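Long-range contacts in putative exported protein (Peptoclostridium difficile, PDB 5TTA), which is of unknown function but, carrying a signal sequence and a DUF5780 region of the E-set clan, is probably exported and folds as an alpha/beta protein: residues A[202-210]-A[240-248]; A[89-97]-A[187-195]. One frame throughout, in Å; residues are numbered along the deposited sequence.

Interaction 1: A[202-210]-A[240-248]; sequences GVKYIISCV and NSVLENYYK
Leu243 packs on one face of the Tyr205 ring, its CB over the ring centre, 3.9 Å from the centroid in a CH-pi contact, while its CD1 reaches CD2 of Tyr205. The opposite face of the ring carries CG of the preceding Lys204. A tyrosine suits this place because its phenol passes the apolar patch and ends among polar groups: OH gives a hydrogen bond to Glu244 OE1 (2.6 Å), on the anti lone pair, and accepts a weak one from Asn240 ND2, whose other partner is Lys84 O. Lys204 and Tyr205 form a classic beta bulge facing Tyr82, which lets two successive side chains lean toward the C-terminal helix; Lys204 NZ there makes a long salt bridge to Glu244 OE1 (3.9 Å). Further along the strand, beta-branched Ile207 is the bump; its CB stands 3.8 Å from the centroid of the Tyr246 ring, and its CG2 lies in the notch between that ring and Leu243 CD2. Tyr246 has swung CG anti to its backbone N (chi1 -170°), bringing the ring across Ile207. Tyr246 OH is hydrogen-bonded to Trp229 NE1 and a water. Tyr247 OH, hydrogen-bonded to Ser46 OG, receives a weak hydrogen bond from Ser208 N at 3.0 Å.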
loop_
_atom_site.group_PDB
_atom_site.type_symbol
_atom_site.label_atom_id
_atom_site.label_comp_id
_atom_site.label_asym_id
_atom_site.label_seq_id
_atom_site.Cartn_x
_atom_site.Cartn_y
_atom_site.Cartn_z
ATOM N N GLY A 202 -5.780 -15.612 33.916
ATOM C CA GLY A 202 -6.929 -16.492 34.071
ATOM C C GLY A 202 -6.969 -17.589 33.024
ATOM O O GLY A 202 -7.592 -18.639 33.235
ATOM N N VAL A 203 -6.345 -17.352 31.880
ATOM C CA VAL A 203 -6.289 -18.339 30.805
ATOM C C VAL A 203 -5.192 -19.340 31.131
ATOM O O VAL A 203 -4.026 -18.965 31.276
ATOM C CB VAL A 203 -6.029 -17.677 29.447
ATOM C CG1 VAL A 203 -5.784 -18.749 28.385
ATOM C CG2 VAL A 203 -7.173 -16.770 29.047
ATOM N N LYS A 204 -5.563 -20.618 31.244
ATOM C CA LYS A 204 -4.611 -21.684 31.519
ATOM C C LYS A 204 -4.266 -22.482 30.274
ATOM O O LYS A 204 -3.130 -22.950 30.139
ATOM C CB LYS A 204 -5.182 -22.622 32.601
ATOM C CG LYS A 204 -4.270 -23.758 33.034
ATOM C CD LYS A 204 -2.990 -23.256 33.683
ATOM C CE LYS A 204 -2.434 -24.288 34.659
ATOM N NZ LYS A 204 -1.851 -25.449 33.956
ATOM N N TYR A 205 -5.206 -22.609 29.345
ATOM C CA TYR A 205 -5.005 -23.409 28.158
ATOM C C TYR A 205 -5.579 -22.688 26.959
ATOM O O TYR A 205 -6.670 -22.110 27.022
ATOM C CB TYR A 205 -5.699 -24.792 28.275
ATOM C CG TYR A 205 -5.379 -25.589 29.518
ATOM C CD1 TYR A 205 -4.259 -26.437 29.559
ATOM C CD2 TYR A 205 -6.232 -25.569 30.620
ATOM C CE1 TYR A 205 -3.977 -27.193 30.675
ATOM C CE2 TYR A 205 -5.968 -26.333 31.739
ATOM C CZ TYR A 205 -4.836 -27.141 31.765
ATOM O OH TYR A 205 -4.567 -27.883 32.886
ATOM N N ILE A 206 -4.848 -22.757 25.866
ATOM C CA ILE A 206 -5.309 -22.285 24.572
ATOM C C ILE A 206 -5.228 -23.473 23.634
ATOM O O ILE A 206 -4.190 -24.140 23.572
ATOM C CB ILE A 206 -4.453 -21.107 24.081
ATOM C CG1 ILE A 206 -4.656 -19.919 25.034
ATOM C CG2 ILE A 206 -4.784 -20.758 22.637
ATOM C CD1 ILE A 206 -3.761 -18.807 24.735
ATOM N N ILE A 207 -6.329 -23.796 22.965
ATOM C CA ILE A 207 -6.288 -24.840 21.949
ATOM C C ILE A 207 -6.646 -24.183 20.635
ATOM O O ILE A 207 -7.455 -23.252 20.609
ATOM C CB ILE A 207 -7.231 -26.023 22.289
ATOM C CG1 ILE A 207 -8.675 -25.543 22.392
ATOM C CG2 ILE A 207 -6.815 -26.657 23.640
ATOM C CD1 ILE A 207 -9.701 -26.729 22.530
ATOM N N SER A 208 -6.012 -24.641 19.549
ATOM C CA SER A 208 -6.112 -23.981 18.259
ATOM C C SER A 208 -6.375 -24.972 17.133
ATOM O O SER A 208 -6.198 -26.196 17.276
ATOM C CB SER A 208 -4.850 -23.174 17.952
ATOM O OG SER A 208 -4.490 -22.390 19.091
ATOM N N CYS A 209 -6.837 -24.423 16.009
ATOM C CA CYS A 209 -7.089 -25.232 14.819
ATOM C C CYS A 209 -6.903 -24.348 13.599
ATOM O O CYS A 209 -7.433 -23.229 13.560
ATOM C CB CYS A 209 -8.509 -25.827 14.842
ATOM S SG CYS A 209 -8.920 -26.965 13.475
ATOM N N VAL A 210 -6.160 -24.860 12.616
ATOM C CA VAL A 210 -6.022 -24.198 11.325
ATOM C C VAL A 210 -7.357 -24.254 10.605
ATOM O O VAL A 210 -7.939 -25.336 10.458
ATOM C CB VAL A 210 -4.941 -24.875 10.481
ATOM C CG1 VAL A 210 -4.875 -24.227 9.095
ATOM C CG2 VAL A 210 -3.570 -24.812 11.193
ATOM N N ASN A 240 -9.617 -32.045 31.824
ATOM C CA ASN A 240 -8.242 -31.596 32.010
ATOM C C ASN A 240 -7.271 -32.501 31.273
ATOM O O ASN A 240 -6.246 -32.025 30.781
ATOM C CB ASN A 240 -7.889 -31.514 33.497
ATOM C CG ASN A 240 -8.336 -30.204 34.123
ATOM O OD1 ASN A 240 -9.447 -30.096 34.643
ATOM N ND2 ASN A 240 -7.480 -29.192 34.049
ATOM N N SER A 241 -7.605 -33.785 31.140
ATOM C CA SER A 241 -6.745 -34.709 30.403
ATOM C C SER A 241 -6.644 -34.328 28.935
ATOM O O SER A 241 -5.546 -34.318 28.361
ATOM C CB SER A 241 -7.263 -36.139 30.531
ATOM O OG SER A 241 -6.611 -36.945 29.572
ATOM N N VAL A 242 -7.782 -34.012 28.309
ATOM C CA VAL A 242 -7.771 -33.539 26.926
ATOM C C VAL A 242 -6.955 -32.249 26.797
ATOM O O VAL A 242 -6.109 -32.120 25.902
ATOM C CB VAL A 242 -9.204 -33.354 26.408
ATOM C CG1 VAL A 242 -9.185 -32.598 25.088
ATOM C CG2 VAL A 242 -9.901 -34.764 26.217
ATOM N N LEU A 243 -7.207 -31.263 27.672
ATOM C CA LEU A 243 -6.472 -30.003 27.549
ATOM C C LEU A 243 -4.975 -30.210 27.764
ATOM O O LEU A 243 -4.154 -29.708 26.985
ATOM C CB LEU A 243 -7.024 -28.961 28.513
ATOM C CG LEU A 243 -8.462 -28.522 28.207
ATOM C CD1 LEU A 243 -9.035 -27.697 29.359
ATOM C CD2 LEU A 243 -8.539 -27.755 26.905
ATOM N N GLU A 244 -4.604 -30.949 28.809
ATOM C CA GLU A 244 -3.187 -31.143 29.105
ATOM C C GLU A 244 -2.454 -31.847 27.973
ATOM O O GLU A 244 -1.284 -31.553 27.724
ATOM C CB GLU A 244 -3.011 -31.933 30.400
ATOM C CG GLU A 244 -3.220 -31.117 31.674
ATOM C CD GLU A 244 -2.057 -30.166 31.967
ATOM O OE1 GLU A 244 -2.295 -29.068 32.523
ATOM O OE2 GLU A 244 -0.902 -30.524 31.644
ATOM N N ASN A 245 -3.112 -32.769 27.270
ATOM C CA ASN A 245 -2.436 -33.571 26.260
ATOM C C ASN A 245 -2.784 -33.139 24.845
ATOM O O ASN A 245 -2.493 -33.873 23.895
ATOM C CB ASN A 245 -2.764 -35.050 26.474
ATOM C CG ASN A 245 -2.336 -35.529 27.842
ATOM O OD1 ASN A 245 -1.182 -35.369 28.230
ATOM N ND2 ASN A 245 -3.275 -36.079 28.599
ATOM N N TYR A 246 -3.368 -31.948 24.690
ATOM C CA TYR A 246 -3.917 -31.531 23.395
ATOM C C TYR A 246 -2.843 -31.486 22.309
ATOM O O TYR A 246 -3.099 -31.868 21.165
ATOM C CB TYR A 246 -4.617 -30.172 23.519
ATOM C CG TYR A 246 -5.408 -29.791 22.272
ATOM C CD1 TYR A 246 -6.735 -30.204 22.103
ATOM C CD2 TYR A 246 -4.817 -29.079 21.252
ATOM C CE1 TYR A 246 -7.452 -29.880 20.957
ATOM C CE2 TYR A 246 -5.520 -28.755 20.096
ATOM C CZ TYR A 246 -6.827 -29.152 19.956
ATOM O OH TYR A 246 -7.514 -28.808 18.819
ATOM N N TYR A 247 -1.627 -31.061 22.647
ATOM C CA TYR A 247 -0.551 -31.020 21.667
ATOM C C TYR A 247 0.436 -32.172 21.809
ATOM O O TYR A 247 1.495 -32.142 21.180
ATOM C CB TYR A 247 0.175 -29.669 21.747
ATOM C CG TYR A 247 -0.727 -28.534 21.342
ATOM C CD1 TYR A 247 -1.161 -28.410 20.026
ATOM C CD2 TYR A 247 -1.156 -27.591 22.274
ATOM C CE1 TYR A 247 -1.988 -27.374 19.638
ATOM C CE2 TYR A 247 -1.995 -26.566 21.903
ATOM C CZ TYR A 247 -2.404 -26.454 20.589
ATOM O OH TYR A 247 -3.209 -25.396 20.220
ATOM N N LYS A 248 0.108 -33.195 22.594
ATOM C CA LYS A 248 0.959 -34.370 22.681
ATOM C C LYS A 248 0.433 -35.529 21.822
ATOM O O LYS A 248 0.222 -35.381 20.613
ATOM C CB LYS A 248 1.096 -34.810 24.137
ATOM C CG LYS A 248 1.715 -33.749 25.006
ATOM C CD LYS A 248 1.917 -34.209 26.434
ATOM C CE LYS A 248 2.346 -33.026 27.294
ATOM N NZ LYS A 248 3.495 -32.291 26.690
HETATM O O HOH W 1 -6.474 -28.458 16.404
#

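Interaction 2: A[89-97]-A[187-195]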
loop_
_atom_site.group_PDB
_atom_site.type_symbol
_atom_site.label_atom_id
_atom_site.label_comp_id
_atom_site.label_asym_id
_atom_site.label_seq_id
_atom_site.Cartn_x
_atom_site.Cartn_y
_atom_site.Cartn_z
ATOM N N LEU A 89 -13.646 -19.851 28.308
ATOM C CA LEU A 89 -13.572 -18.430 28.658
ATOM C C LEU A 89 -13.907 -17.569 27.454
ATOM O O LEU A 89 -13.398 -17.813 26.350
ATOM C CB LEU A 89 -12.178 -18.052 29.175
ATOM C CG LEU A 89 -11.779 -18.726 30.481
ATOM C CD1 LEU A 89 -10.287 -18.490 30.736
ATOM C CD2 LEU A 89 -12.614 -18.164 31.598
ATOM N N GLU A 90 -14.742 -16.548 27.671
ATOM C CA GLU A 90 -14.940 -15.495 26.681
ATOM C C GLU A 90 -13.900 -14.408 26.916
ATOM O O GLU A 90 -13.802 -13.876 28.031
ATOM C CB GLU A 90 -16.332 -14.878 26.778
ATOM C CG GLU A 90 -17.449 -15.796 26.386
ATOM C CD GLU A 90 -18.794 -15.096 26.423
ATOM O OE1 GLU A 90 -19.208 -14.535 25.384
ATOM O OE2 GLU A 90 -19.421 -15.099 27.501
ATOM N N LEU A 91 -13.154 -14.065 25.864
ATOM C CA LEU A 91 -12.089 -13.072 25.939
ATOM C C LEU A 91 -12.336 -11.881 25.023
ATOM O O LEU A 91 -12.962 -11.997 23.975
ATOM C CB LEU A 91 -10.720 -13.681 25.543
ATOM C CG LEU A 91 -10.272 -14.888 26.372
ATOM C CD1 LEU A 91 -8.852 -15.269 25.939
ATOM C CD2 LEU A 91 -10.295 -14.562 27.849
ATOM N N TYR A 92 -11.804 -10.722 25.432
ATOM C CA TYR A 92 -11.434 -9.667 24.494
ATOM C C TYR A 92 -10.067 -10.037 23.915
ATOM O O TYR A 92 -9.015 -9.586 24.384
ATOM C CB TYR A 92 -11.401 -8.309 25.200
ATOM C CG TYR A 92 -12.745 -7.827 25.692
ATOM C CD1 TYR A 92 -13.703 -7.342 24.804
ATOM C CD2 TYR A 92 -13.049 -7.834 27.051
ATOM C CE1 TYR A 92 -14.928 -6.876 25.253
ATOM C CE2 TYR A 92 -14.290 -7.359 27.516
ATOM C CZ TYR A 92 -15.215 -6.884 26.604
ATOM O OH TYR A 92 -16.439 -6.430 27.029
ATOM N N TRP A 93 -10.090 -10.890 22.870
ATOM C CA TRP A 93 -8.873 -11.560 22.411
ATOM C C TRP A 93 -7.816 -10.586 21.902
ATOM O O TRP A 93 -6.613 -10.830 22.075
ATOM C CB TRP A 93 -9.191 -12.545 21.284
ATOM C CG TRP A 93 -9.837 -13.812 21.750
ATOM C CD1 TRP A 93 -11.175 -14.032 21.984
ATOM C CD2 TRP A 93 -9.161 -15.034 22.046
ATOM N NE1 TRP A 93 -11.363 -15.344 22.398
ATOM C CE2 TRP A 93 -10.144 -15.979 22.427
ATOM C CE3 TRP A 93 -7.812 -15.431 21.996
ATOM C CZ2 TRP A 93 -9.816 -17.299 22.799
ATOM C CZ3 TRP A 93 -7.477 -16.729 22.347
ATOM C CH2 TRP A 93 -8.486 -17.669 22.739
ATOM N N ASP A 94 -8.232 -9.552 21.172
ATOM C CA ASP A 94 -7.314 -8.577 20.587
ATOM C C ASP A 94 -7.373 -7.221 21.290
ATOM O O ASP A 94 -7.131 -6.188 20.659
ATOM C CB ASP A 94 -7.575 -8.416 19.086
ATOM C CG ASP A 94 -9.022 -8.079 18.751
ATOM O OD1 ASP A 94 -9.827 -7.804 19.672
ATOM O OD2 ASP A 94 -9.367 -8.074 17.536
ATOM N N ALA A 95 -7.617 -7.209 22.605
ATOM C CA ALA A 95 -7.634 -5.953 23.349
ATOM C C ALA A 95 -6.258 -5.294 23.333
ATOM O O ALA A 95 -5.222 -5.965 23.350
ATOM C CB ALA A 95 -8.064 -6.189 24.788
ATOM N N GLN A 96 -6.257 -3.963 23.353
ATOM C CA GLN A 96 -5.036 -3.180 23.474
ATOM C C GLN A 96 -4.796 -2.783 24.927
ATOM O O GLN A 96 -5.730 -2.667 25.724
ATOM C CB GLN A 96 -5.101 -1.914 22.621
ATOM C CG GLN A 96 -5.310 -2.150 21.136
ATOM C CD GLN A 96 -5.344 -0.849 20.352
ATOM O OE1 GLN A 96 -4.341 -0.452 19.752
ATOM N NE2 GLN A 96 -6.498 -0.174 20.354
ATOM N N ASN A 97 -3.530 -2.563 25.261
ATOM C CA ASN A 97 -3.180 -2.150 26.605
ATOM C C ASN A 97 -3.451 -0.662 26.750
ATOM O O ASN A 97 -3.384 0.095 25.780
ATOM C CB ASN A 97 -1.708 -2.464 26.899
ATOM C CG ASN A 97 -0.755 -1.810 25.906
ATOM O OD1 ASN A 97 -0.755 -2.118 24.714
ATOM N ND2 ASN A 97 0.055 -0.892 26.396
ATOM N N ALA A 187 3.239 -14.713 17.523
ATOM C CA ALA A 187 2.868 -14.294 18.873
ATOM C C ALA A 187 1.857 -13.158 18.833
ATOM O O ALA A 187 1.980 -12.230 18.025
ATOM C CB ALA A 187 4.091 -13.850 19.679
ATOM N N PHE A 188 0.860 -13.229 19.716
ATOM C CA PHE A 188 -0.209 -12.237 19.770
ATOM C C PHE A 188 -0.449 -11.824 21.215
ATOM O O PHE A 188 -0.805 -12.661 22.049
ATOM C CB PHE A 188 -1.488 -12.800 19.156
ATOM C CG PHE A 188 -1.265 -13.470 17.835
ATOM C CD1 PHE A 188 -0.951 -14.826 17.779
ATOM C CD2 PHE A 188 -1.358 -12.745 16.655
ATOM C CE1 PHE A 188 -0.755 -15.461 16.573
ATOM C CE2 PHE A 188 -1.147 -13.376 15.429
ATOM C CZ PHE A 188 -0.869 -14.737 15.394
ATOM N N LEU A 189 -0.276 -10.524 21.498
ATOM C CA LEU A 189 -0.489 -10.004 22.851
ATOM C C LEU A 189 -1.875 -10.401 23.364
ATOM O O LEU A 189 -2.865 -10.353 22.625
ATOM C CB LEU A 189 -0.310 -8.469 22.860
ATOM C CG LEU A 189 1.163 -8.028 22.730
ATOM C CD1 LEU A 189 1.316 -6.486 22.535
ATOM C CD2 LEU A 189 1.882 -8.462 23.991
ATOM N N LEU A 190 -1.940 -10.817 24.638
ATOM C CA LEU A 190 -3.196 -11.339 25.235
ATOM C C LEU A 190 -3.359 -10.751 26.647
ATOM O O LEU A 190 -3.106 -11.404 27.662
ATOM C CB LEU A 190 -3.196 -12.867 25.229
ATOM C CG LEU A 190 -4.561 -13.521 25.502
ATOM C CD1 LEU A 190 -5.411 -13.270 24.274
ATOM C CD2 LEU A 190 -4.404 -14.993 25.717
ATOM N N PHE A 191 -3.759 -9.468 26.690
ATOM C CA PHE A 191 -3.892 -8.724 27.937
ATOM C C PHE A 191 -5.115 -9.109 28.753
ATOM O O PHE A 191 -5.050 -9.078 29.982
ATOM C CB PHE A 191 -3.936 -7.225 27.638
ATOM C CG PHE A 191 -2.659 -6.694 27.065
ATOM C CD1 PHE A 191 -2.621 -6.195 25.779
ATOM C CD2 PHE A 191 -1.479 -6.747 27.809
ATOM C CE1 PHE A 191 -1.434 -5.694 25.240
ATOM C CE2 PHE A 191 -0.277 -6.244 27.291
ATOM C CZ PHE A 191 -0.253 -5.722 26.003
ATOM N N ASP A 192 -6.224 -9.493 28.117
ATOM C CA ASP A 192 -7.432 -9.804 28.889
ATOM C C ASP A 192 -7.190 -10.965 29.855
ATOM O O ASP A 192 -6.601 -11.987 29.482
ATOM C CB ASP A 192 -8.596 -10.124 27.948
ATOM C CG ASP A 192 -9.946 -10.123 28.673
ATOM O OD1 ASP A 192 -10.026 -9.574 29.792
ATOM O OD2 ASP A 192 -10.927 -10.674 28.129
ATOM N N LYS A 193 -7.630 -10.785 31.114
ATOM C CA LYS A 193 -7.564 -11.741 32.245
ATOM C C LYS A 193 -6.163 -11.828 32.840
ATOM O O LYS A 193 -5.921 -12.694 33.679
ATOM C CB LYS A 193 -8.014 -13.167 31.880
ATOM C CG LYS A 193 -9.367 -13.248 31.142
ATOM C CD LYS A 193 -10.536 -12.942 32.048
ATOM C CE LYS A 193 -11.855 -13.339 31.378
ATOM N NZ LYS A 193 -13.000 -13.045 32.263
ATOM N N TRP A 194 -5.244 -10.952 32.454
ATOM C CA TRP A 194 -3.913 -10.903 33.041
ATOM C C TRP A 194 -3.883 -9.845 34.144
ATOM O O TRP A 194 -4.458 -8.763 34.001
ATOM C CB TRP A 194 -2.898 -10.596 31.940
ATOM C CG TRP A 194 -1.473 -10.336 32.327
ATOM C CD1 TRP A 194 -0.605 -11.176 32.954
ATOM C CD2 TRP A 194 -0.742 -9.129 32.047
ATOM N NE1 TRP A 194 0.640 -10.559 33.091
ATOM C CE2 TRP A 194 0.571 -9.302 32.546
ATOM C CE3 TRP A 194 -1.080 -7.925 31.434
ATOM C CZ2 TRP A 194 1.551 -8.306 32.443
ATOM C CZ3 TRP A 194 -0.091 -6.936 31.309
ATOM C CH2 TRP A 194 1.201 -7.141 31.810
ATOM N N LYS A 195 -3.247 -10.173 35.257
ATOM C CA LYS A 195 -2.976 -9.201 36.311
ATOM C C LYS A 195 -1.466 -8.992 36.378
ATOM O O LYS A 195 -0.725 -9.880 36.808
ATOM C CB LYS A 195 -3.534 -9.647 37.659
ATOM C CG LYS A 195 -3.394 -8.557 38.716
ATOM C CD LYS A 195 -3.983 -8.967 40.056
ATOM C CE LYS A 195 -5.494 -8.830 40.046
ATOM N NZ LYS A 195 -5.899 -7.435 39.709
HETATM O O HOH W 2 -13.083 -10.829 29.280
HETATM O O HOH W 3 -15.064 -13.712 30.616
HETATM O O HOH W 4 -6.549 -10.008 25.447
HETATM O O HOH W 5 -4.398 -12.027 21.062
HETATM O O HOH W 6 -4.737 -8.572 24.097
#
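Asp192 reaches across to the backbone of Tyr92, and its carboxylate is the main polar grip of this contact. Tyr92 N donates a nearly straight hydrogen bond to Asp192 OD2 (2.8 Å, 162°), arriving on the anti side and somewhat out of the carboxylate plane. A chi1 of -166° swings the carboxylate away from its own N-H, across to Tyr92. A short aspartate fits here: it spans the gap to a main-chain N-H while its CB rests near Tyr92 O. Asp192 N donates to a water that lies near Tyr92 O.

Phe191, the residue before it, supplies the apolar side. Asn97 CB lies over one face of its ring, 3.8 Å from the centroid in a CH-pi contact, and the carbonyl O of Ala95 meets the ring edge close to its plane. The amide of Asn97 is held by Ser106 O. Phe191 N donates to a water near Ala95 O.

Leu190 runs alongside Trp93: one methyl, CD1, lies 3.5 Å from the carbonyl O of Trp93 and touches the indole at CE3 (4.0 Å). An apolar, branched side chain suits this buried place. Trp93 in turn has Leu91 CD1 over a ring face, and its NE1 hydrogen-bonds to Ser129 O. A water bridges Leu189 O and Trp93 O.

Around this irregular pairing, strand 121-123 brings Ile122 against Ala95, Phe191 and Asp192, Trp57 packs edge-to-face with Phe191, and strand 72-82 receives Leu91 and Trp93.

How the interactions relate
Both segments of interaction 2 precede those of interaction 1 in the sequence, and the centres of the two contacts lie about 17 Å apart. Yet they adjoin: Gly202 N is 2.9 Å from Lys193 O, a probable hydrogen bond, and Val203 CG2 packs on Leu89 CD1 and Leu91 CD1. Strand 72-82 is common ground, since it pairs with both strand 88-89 and strand 205-215 in the five-stranded antiparallel sheet. Interaction 1 brings the C-terminal helix 240-244 and the chain end onto this sheet, whereas interaction 2 joins the segment following strand 88-89 to the turn after strand 183-189 of the three-stranded sheet. The two contacts thus occupy different parts of one sheet region, meeting through Gly202 and Val203.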